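Local coordinates for protein SUBA (Escherichia coli, PDB 2IY9) that is the protease subunit of an AB5 toxin, a subtilisin-like serine endopeptidase that cleaves the host endoplasmic reticulum chaperone BiP and so triggers ER stress and cell death, at residues P45-V50 with G142-I147. Numbering follows the deposited sequence.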
loop_
_atom_site.group_PDB
_atom_site.type_symbol
_atom_site.label_atom_id
_atom_site.label_comp_id
_atom_site.label_asym_id
_atom_site.label_seq_id
_atom_site.Cartn_x
_atom_site.Cartn_y
_atom_site.Cartn_z
ATOM N N PRO A 45 0.035 -19.376 0.070
ATOM C CA PRO A 45 -0.942 -18.369 -0.330
ATOM C C PRO A 45 -0.744 -17.066 0.429
ATOM O O PRO A 45 -0.492 -17.066 1.638
ATOM C CB PRO A 45 -2.288 -19.020 0.021
ATOM C CG PRO A 45 -1.970 -20.516 0.125
ATOM C CD PRO A 45 -0.612 -20.518 0.737
ATOM N N VAL A 46 -0.811 -15.968 -0.310
ATOM C CA VAL A 46 -0.698 -14.635 0.253
ATOM C C VAL A 46 -1.860 -13.841 -0.284
ATOM O O VAL A 46 -2.023 -13.732 -1.496
ATOM C CB VAL A 46 0.626 -13.946 -0.172
ATOM C CG1 VAL A 46 0.665 -12.493 0.308
ATOM C CG2 VAL A 46 1.830 -14.704 0.372
ATOM N N VAL A 47 -2.664 -13.296 0.625
ATOM C CA VAL A 47 -3.806 -12.466 0.275
ATOM C C VAL A 47 -3.522 -11.051 0.765
ATOM O O VAL A 47 -3.316 -10.824 1.960
ATOM C CB VAL A 47 -5.115 -12.980 0.929
ATOM C CG1 VAL A 47 -6.292 -12.102 0.534
ATOM C CG2 VAL A 47 -5.384 -14.447 0.563
ATOM N N VAL A 48 -3.510 -10.102 -0.162
ATOM C CA VAL A 48 -3.346 -8.705 0.196
ATOM C C VAL A 48 -4.725 -8.073 0.351
ATOM O O VAL A 48 -5.608 -8.235 -0.504
ATOM C CB VAL A 48 -2.521 -7.941 -0.866
ATOM C CG1 VAL A 48 -2.420 -6.444 -0.515
ATOM C CG2 VAL A 48 -1.124 -8.563 -1.010
ATOM N N SER A 49 -4.915 -7.367 1.460
ATOM C CA SER A 49 -6.162 -6.660 1.689
ATOM C C SER A 49 -6.157 -5.355 0.878
ATOM O O SER A 49 -5.195 -4.591 0.925
ATOM C CB SER A 49 -6.333 -6.410 3.192
ATOM O OG SER A 49 -7.641 -5.927 3.469
ATOM N N VAL A 50 -7.209 -5.125 0.099
ATOM C CA VAL A 50 -7.326 -3.871 -0.643
ATOM C C VAL A 50 -8.514 -3.092 -0.083
ATOM O O VAL A 50 -9.680 -3.381 -0.408
ATOM C CB VAL A 50 -7.402 -4.077 -2.174
ATOM C CG1 VAL A 50 -7.761 -2.764 -2.895
ATOM C CG2 VAL A 50 -6.081 -4.598 -2.693
ATOM N N GLY A 142 -0.486 -15.001 6.573
ATOM C CA GLY A 142 -0.319 -14.588 5.174
ATOM C C GLY A 142 -1.604 -14.137 4.488
ATOM O O GLY A 142 -1.545 -13.540 3.411
ATOM N N GLU A 143 -2.754 -14.444 5.094
ATOM C CA GLU A 143 -4.052 -13.962 4.602
ATOM C C GLU A 143 -4.373 -12.623 5.261
ATOM O O GLU A 143 -4.629 -12.563 6.470
ATOM C CB GLU A 143 -5.171 -14.988 4.857
ATOM C CG GLU A 143 -4.946 -16.340 4.155
ATOM C CD GLU A 143 -6.046 -17.370 4.405
ATOM O OE1 GLU A 143 -6.849 -17.214 5.356
ATOM O OE2 GLU A 143 -6.112 -18.354 3.632
ATOM N N GLU A 144 -4.328 -11.555 4.461
ATOM C CA GLU A 144 -4.601 -10.179 4.926
ATOM C C GLU A 144 -3.630 -9.702 6.026
ATOM O O GLU A 144 -3.992 -8.926 6.930
ATOM C CB GLU A 144 -6.077 -10.014 5.326
ATOM C CG GLU A 144 -7.054 -10.393 4.211
ATOM C CD GLU A 144 -8.429 -9.793 4.404
ATOM O OE1 GLU A 144 -9.367 -10.551 4.707
ATOM O OE2 GLU A 144 -8.579 -8.566 4.243
ATOM N N LYS A 145 -2.391 -10.181 5.938
ATOM C CA LYS A 145 -1.294 -9.705 6.775
ATOM C C LYS A 145 -0.848 -8.321 6.291
ATOM O O LYS A 145 -0.521 -7.418 7.093
ATOM C CB LYS A 145 -0.118 -10.682 6.669
ATOM C CG LYS A 145 0.972 -10.491 7.714
ATOM C CD LYS A 145 2.114 -11.467 7.480
ATOM C CE LYS A 145 3.145 -11.441 8.607
ATOM N NZ LYS A 145 2.590 -11.949 9.914
ATOM N N ILE A 146 -0.799 -8.186 4.968
ATOM C CA ILE A 146 -0.451 -6.932 4.335
ATOM C C ILE A 146 -1.740 -6.254 3.908
ATOM O O ILE A 146 -2.485 -6.787 3.086
ATOM C CB ILE A 146 0.477 -7.116 3.109
ATOM C CG1 ILE A 146 1.743 -7.918 3.474
ATOM C CG2 ILE A 146 0.808 -5.747 2.493
ATOM C CD1 ILE A 146 2.445 -7.465 4.790
ATOM N N ILE A 147 -1.974 -5.074 4.479
ATOM C CA ILE A 147 -3.193 -4.309 4.274
ATOM C C ILE A 147 -2.903 -3.026 3.490
ATOM O O ILE A 147 -2.240 -2.113 3.990
ATOM C CB ILE A 147 -3.858 -3.955 5.642
ATOM C CG1 ILE A 147 -4.124 -5.228 6.471
ATOM C CG2 ILE A 147 -5.157 -3.173 5.439
ATOM C CD1 ILE A 147 -4.373 -4.931 7.951
HETATM O O HOH W 1 -0.998 -10.630 3.204
#
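Two torsions set up the polar meeting here: Ser49 holds OG anti to its backbone N (chi1 -170°), while Glu144 turns CG anti to its carbonyl carbon (chi1 -56°) and then runs extended, so its CG packs beside Val47 and its carboxylate reaches Ser49. The setting is the parallel sheet of the subtilase fold, where strand 47-52, which leads to Asp52, inferred to belong to the charge relay, pairs with the chain entering strand 147-149. Parallel pairing is interrupted between its two regular points, Val47 with Glu143 and Ser49 with Ile147. Val47 N donates to Gly142 O at 3.0 Å, in the carbonyl plane, and Ser49 N donates to Ile146 O, also at 3.0 Å and nearly along the C=O axis. Between them the 142-147 chain bends at Glu144 and again at Ile146, the first with a left-handed backbone (phi 61°). Glu144 N still reaches Val47 O at 2.8 Å, though from above the carbonyl plane. A water fills in at the detour, donating to Val47 O and Gly142 O and accepting from Ile146 N, so that Val47 O is gripped twice. On one face Val47 CG1 lies 4.1 Å from Glu144 CG, and Ser49 CB rests against both branches of Ile147, with Ile133 of helix 125-134 covering Ser49, Glu144 and Ile147. On the other, Val48 and Ile146 face helix 271-288. The buried carboxylate is also salt-bridged to Arg115 of strand 111-116, which probably keeps it ionised. Glu144 OE2 offers its anti lone pair, accepting a hydrogen bond from Ser49 OG, with OG and OE2 2.9 Å apart.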